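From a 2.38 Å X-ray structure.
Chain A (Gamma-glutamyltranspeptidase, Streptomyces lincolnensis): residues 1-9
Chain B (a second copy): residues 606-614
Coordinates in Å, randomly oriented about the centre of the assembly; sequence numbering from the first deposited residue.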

ATOM      1  N   MET A   1       6.227   5.330  16.052  1.00 36.77           N
ATOM      2  CA  MET A   1       6.587   3.874  16.095  1.00 36.43           C
ATOM      3  C   MET A   1       6.315   3.200  14.736  1.00 36.01           C
ATOM      4  O   MET A   1       5.269   3.435  14.127  1.00 33.96           O
ATOM      5  CB  MET A   1       5.814   3.165  17.213  1.00 35.36           C
ATOM      6  N   PHE A   2       7.260   2.372  14.270  1.00 36.00           N
ATOM      7  CA  PHE A   2       7.204   1.768  12.915  1.00 35.09           C
ATOM      8  C   PHE A   2       5.974   0.890  12.654  1.00 33.98           C
ATOM      9  O   PHE A   2       5.657  -0.003  13.440  1.00 33.95           O
ATOM     10  CB  PHE A   2       8.464   0.949  12.601  1.00 34.75           C
ATOM     11  CG  PHE A   2       8.462   0.320  11.214  1.00 34.44           C
ATOM     12  CD1 PHE A   2       8.682   1.100  10.071  1.00 34.50           C
ATOM     13  CD2 PHE A   2       8.240  -1.041  11.046  1.00 33.29           C
ATOM     14  CE1 PHE A   2       8.684   0.533   8.797  1.00 32.87           C
ATOM     15  CE2 PHE A   2       8.246  -1.609   9.775  1.00 33.66           C
ATOM     16  CZ  PHE A   2       8.472  -0.822   8.651  1.00 32.74           C
ATOM     17  N   THR A   3       5.307   1.171  11.534  1.00 32.00           N
ATOM     18  CA  THR A   3       4.224   0.351  11.009  1.00 29.69           C
ATOM     19  C   THR A   3       4.562  -0.058   9.585  1.00 28.40           C
ATOM     20  O   THR A   3       5.202   0.686   8.834  1.00 26.07           O
ATOM     21  CB  THR A   3       2.872   1.083  11.005  1.00 29.53           C
ATOM     22  OG1 THR A   3       2.987   2.305  10.272  1.00 29.83           O
ATOM     23  CG2 THR A   3       2.420   1.391  12.420  1.00 29.59           C
ATOM     24  N   THR A   4       4.072  -1.233   9.220  1.00 27.54           N
ATOM     25  CA  THR A   4       4.402  -1.884   7.957  1.00 27.43           C
ATOM     26  C   THR A   4       3.894  -1.103   6.741  1.00 27.57           C
ATOM     27  O   THR A   4       4.419  -1.247   5.642  1.00 26.99           O
ATOM     28  CB  THR A   4       3.809  -3.302   7.911  1.00 27.71           C
ATOM     29  OG1 THR A   4       2.377  -3.239   8.018  1.00 26.98           O
ATOM     30  CG2 THR A   4       4.387  -4.169   9.040  1.00 27.97           C
ATOM     31  N   ARG A   5       2.855  -0.302   6.963  1.00 27.62           N
ATOM     32  CA  ARG A   5       2.342   0.658   5.994  1.00 27.59           C
ATOM     33  C   ARG A   5       1.992   1.921   6.754  1.00 27.58           C
ATOM     34  O   ARG A   5       2.028   1.955   7.987  1.00 27.63           O
ATOM     35  CB  ARG A   5       1.093   0.132   5.300  1.00 27.90           C
ATOM     36  CG  ARG A   5       1.341  -1.048   4.383  1.00 28.67           C
ATOM     37  CD  ARG A   5       0.525  -2.221   4.863  1.00 28.66           C
ATOM     38  NE  ARG A   5       0.985  -3.487   4.316  1.00 28.97           N
ATOM     39  CZ  ARG A   5       0.254  -4.326   3.590  1.00 28.63           C
ATOM     40  NH1 ARG A   5       0.793  -5.451   3.175  1.00 28.22           N
ATOM     41  NH2 ARG A   5      -1.009  -4.063   3.275  1.00 29.00           N
ATOM     42  N   PRO A   6       1.685   2.992   6.027  1.00 26.95           N
ATOM     43  CA  PRO A   6       1.138   4.110   6.776  1.00 26.23           C
ATOM     44  C   PRO A   6      -0.337   3.876   6.987  1.00 25.80           C
ATOM     45  O   PRO A   6      -0.949   3.089   6.260  1.00 26.26           O
ATOM     46  CB  PRO A   6       1.378   5.313   5.867  1.00 26.37           C
ATOM     47  CG  PRO A   6       1.630   4.759   4.505  1.00 26.83           C
ATOM     48  CD  PRO A   6       2.004   3.320   4.627  1.00 26.73           C
ATOM     49  N   THR A   7      -0.897   4.520   8.000  1.00 25.11           N
ATOM     50  CA  THR A   7      -2.328   4.728   8.026  1.00 24.48           C
ATOM     51  C   THR A   7      -2.536   5.855   7.025  1.00 23.86           C
ATOM     52  O   THR A   7      -2.262   7.010   7.324  1.00 23.07           O
ATOM     53  CB  THR A   7      -2.851   5.115   9.414  1.00 24.03           C
ATOM     54  OG1 THR A   7      -2.464   4.124  10.369  1.00 23.65           O
ATOM     55  CG2 THR A   7      -4.353   5.204   9.386  1.00 24.13           C
ATOM     56  N   LEU A   8      -2.968   5.500   5.817  1.00 24.08           N
ATOM     57  CA  LEU A   8      -3.175   6.492   4.750  1.00 24.46           C
ATOM     58  C   LEU A   8      -4.156   7.564   5.207  1.00 24.82           C
ATOM     59  O   LEU A   8      -5.082   7.268   5.940  1.00 25.19           O
ATOM     60  CB  LEU A   8      -3.714   5.848   3.468  1.00 24.15           C
ATOM     61  CG  LEU A   8      -2.996   4.639   2.855  1.00 23.70           C
ATOM     62  CD1 LEU A   8      -3.616   4.317   1.503  1.00 23.49           C
ATOM     63  CD2 LEU A   8      -1.506   4.872   2.727  1.00 23.35           C
ATOM     64  N   GLN A   9      -3.921   8.801   4.786  1.00 25.83           N
ATOM     65  CA  GLN A   9      -4.775   9.950   5.097  1.00 26.15           C
ATOM     66  C   GLN A   9      -5.061  10.734   3.829  1.00 25.65           C
ATOM     67  O   GLN A   9      -4.160  10.943   3.022  1.00 25.36           O
ATOM     68  CB  GLN A   9      -4.071  10.853   6.089  1.00 27.26           C
ATOM     69  CG  GLN A   9      -4.121  10.332   7.508  1.00 28.74           C
ATOM     70  CD  GLN A   9      -3.325  11.189   8.459  1.00 29.16           C
ATOM     71  OE1 GLN A   9      -2.177  11.535   8.187  1.00 29.93           O
ATOM     72  NE2 GLN A   9      -3.923  11.526   9.587  1.00 29.68           N
TER
ATOM     73  N   ASN B 606       9.141   1.608  -0.242  1.00 28.20           N
ATOM     74  CA  ASN B 606       9.810   1.652   1.050  1.00 29.09           C
ATOM     75  C   ASN B 606       8.841   1.906   2.207  1.00 28.98           C
ATOM     76  O   ASN B 606       8.027   2.832   2.143  1.00 29.88           O
ATOM     77  CB  ASN B 606      10.883   2.737   1.019  1.00 29.80           C
ATOM     78  CG  ASN B 606      11.238   3.238   2.391  1.00 30.18           C
ATOM     79  OD1 ASN B 606      11.861   2.529   3.191  1.00 30.86           O
ATOM     80  ND2 ASN B 606      10.834   4.468   2.681  1.00 29.68           N
ATOM     81  N   PRO B 607       8.939   1.097   3.278  1.00 27.68           N
ATOM     82  CA  PRO B 607       8.059   1.300   4.419  1.00 27.59           C
ATOM     83  C   PRO B 607       8.546   2.311   5.475  1.00 27.79           C
ATOM     84  O   PRO B 607       7.767   2.696   6.352  1.00 27.80           O
ATOM     85  CB  PRO B 607       7.981  -0.094   5.025  1.00 26.55           C
ATOM     86  CG  PRO B 607       9.334  -0.661   4.782  1.00 26.77           C
ATOM     87  CD  PRO B 607       9.845  -0.046   3.503  1.00 27.09           C
ATOM     88  N   ARG B 608       9.800   2.741   5.381  1.00 27.68           N
ATOM     89  CA  ARG B 608      10.423   3.523   6.437  1.00 28.05           C
ATOM     90  C   ARG B 608       9.946   4.960   6.324  1.00 27.32           C
ATOM     91  O   ARG B 608      10.044   5.550   5.248  1.00 25.96           O
ATOM     92  CB  ARG B 608      11.946   3.497   6.336  1.00 28.03           C
ATOM     93  CG  ARG B 608      12.588   2.136   6.156  1.00 28.49           C
ATOM     94  CD  ARG B 608      14.004   2.330   5.646  1.00 28.55           C
ATOM     95  NE  ARG B 608      14.742   1.079   5.582  1.00 28.46           N
ATOM     96  CZ  ARG B 608      14.622   0.171   4.615  1.00 29.33           C
ATOM     97  NH1 ARG B 608      13.774   0.353   3.597  1.00 28.88           N
ATOM     98  NH2 ARG B 608      15.358  -0.935   4.662  1.00 29.75           N
ATOM     99  N   GLY B 609       9.465   5.509   7.439  1.00 26.71           N
ATOM    100  CA  GLY B 609       8.870   6.843   7.477  1.00 26.75           C
ATOM    101  C   GLY B 609       7.392   6.841   7.111  1.00 27.28           C
ATOM    102  O   GLY B 609       6.817   7.901   6.916  1.00 27.75           O
ATOM    103  N   MET B 610       6.784   5.653   7.054  1.00 27.31           N
ATOM    104  CA  MET B 610       5.375   5.445   6.680  1.00 27.46           C
ATOM    105  C   MET B 610       4.818   6.521   5.747  1.00 26.48           C
ATOM    106  O   MET B 610       3.932   7.304   6.112  1.00 26.16           O
ATOM    107  CB  MET B 610       4.476   5.283   7.917  1.00 28.44           C
ATOM    108  CG  MET B 610       5.183   5.286   9.242  1.00 30.16           C
ATOM    109  SD  MET B 610       6.287   3.906   9.546  1.00 32.62           S
ATOM    110  CE  MET B 610       7.303   4.716  10.791  1.00 33.61           C
ATOM    111  N   GLN B 611       5.363   6.553   4.542  1.00 25.56           N
ATOM    112  CA  GLN B 611       5.039   7.600   3.575  1.00 25.72           C
ATOM    113  C   GLN B 611       5.102   7.077   2.157  1.00 25.63           C
ATOM    114  O   GLN B 611       4.168   7.287   1.381  1.00 24.69           O
ATOM    115  CB  GLN B 611       5.993   8.778   3.742  1.00 26.01           C
ATOM    116  CG  GLN B 611       5.515  10.104   3.172  1.00 26.51           C
ATOM    117  CD  GLN B 611       6.586  11.178   3.323  1.00 27.02           C
ATOM    118  OE1 GLN B 611       7.034  11.770   2.340  1.00 28.16           O
ATOM    119  NE2 GLN B 611       7.041  11.389   4.551  1.00 26.02           N
ATOM    120  N   GLY B 612       6.215   6.428   1.820  1.00 26.08           N
ATOM    121  CA  GLY B 612       6.384   5.775   0.528  1.00 27.03           C
ATOM    122  C   GLY B 612       5.352   4.683   0.304  1.00 27.85           C
ATOM    123  O   GLY B 612       4.997   3.937   1.238  1.00 28.55           O
ATOM    124  N   TYR B 613       4.863   4.590  -0.932  1.00 27.72           N
ATOM    125  CA  TYR B 613       3.739   3.708  -1.238  1.00 27.91           C
ATOM    126  C   TYR B 613       3.606   3.402  -2.732  1.00 28.22           C
ATOM    127  O   TYR B 613       3.664   4.307  -3.588  1.00 28.18           O
ATOM    128  CB  TYR B 613       2.421   4.310  -0.700  1.00 27.07           C
ATOM    129  CG  TYR B 613       1.422   3.288  -0.196  1.00 25.88           C
ATOM    130  CD1 TYR B 613       1.691   2.527   0.941  1.00 25.95           C
ATOM    131  CD2 TYR B 613       0.198   3.107  -0.836  1.00 25.62           C
ATOM    132  CE1 TYR B 613       0.776   1.600   1.417  1.00 26.28           C
ATOM    133  CE2 TYR B 613      -0.725   2.183  -0.370  1.00 25.75           C
ATOM    134  CZ  TYR B 613      -0.431   1.433   0.758  1.00 26.33           C
ATOM    135  OH  TYR B 613      -1.333   0.509   1.234  1.00 27.35           O
ATOM    136  N   ALA B 614       3.425   2.113  -3.014  1.00 27.63           N
ATOM    137  CA  ALA B 614       3.120   1.626  -4.346  1.00 27.89           C
ATOM    138  C   ALA B 614       1.607   1.450  -4.520  1.00 27.85           C
ATOM    139  O   ALA B 614       0.892   1.127  -3.561  1.00 27.68           O
ATOM    140  CB  ALA B 614       3.833   0.305  -4.582  1.00 27.51           C
TER
HETATM  141  O   HOH W   1       5.103   1.962   6.425  1.00 22.63           O
HETATM  142  O   HOH W   2      -2.036  -1.182   3.099  1.00 30.34           O

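Both stretches are mostly loop, each running into a strand at its end, Leu A8 to Gln A9 in one copy and Tyr B613 to Ala B614 in the other. Chain B folds a type II turn from Pro B607 to Met B610, closed by Met B610 N to Pro B607 O at 3.2 Å; Gly B609 occupies the turn position with phi 85°, a value that favours glycine. The chains approach most closely by CA where Pro A6 meets Met B610, 4.4 Å apart, and no backbone-to-backbone hydrogen bond joins them. Water 1 links the main chains instead, donating to Thr A3 O (2.7 Å) and to Pro B607 O (2.8 Å).

Met B610 is the centre of the contact, giving up 110 Å² of the 503 Å² buried in total; Tyr B613 (86 Å²), Pro A6 (65 Å²) and Phe A2 (63 Å²) follow. Met B610 CB points toward chain A and lies 3.7 Å from Pro A6 CB, while the long, flexible side chain carries SD to Thr A3 N. The hydrogen bond from Thr A3 N to Met B610 SD is weak at 3.5 Å, though nearly linear at 174°. Met B610 SD also sits 4.7 Å from the Phe A2 ring centroid, 53° off the normal, an oblique approach. The t rotamer of Phe A2 brings its ring over to Pro B607, with Phe A2 CZ 3.7 Å from Pro B607 CB.

Tyr B613 forms the second apolar centre. Leu A8 CD2 stands 4.0 Å from the Tyr B613 ring centroid and 7° off the normal, a CH-pi contact over one face; Arg A5 CG lies at the ring edge, 4.0 Å from Tyr B613 CE1. The compact Pro A6 ring packs against both Met B610 CB and the tyrosine, Pro A6 CD being 3.8 Å from Tyr B613 CD1. The tyrosine's polar end is served too: water 2 donates to Tyr B613 OH (2.6 Å) and accepts from Arg A5 NH2 (3.1 Å).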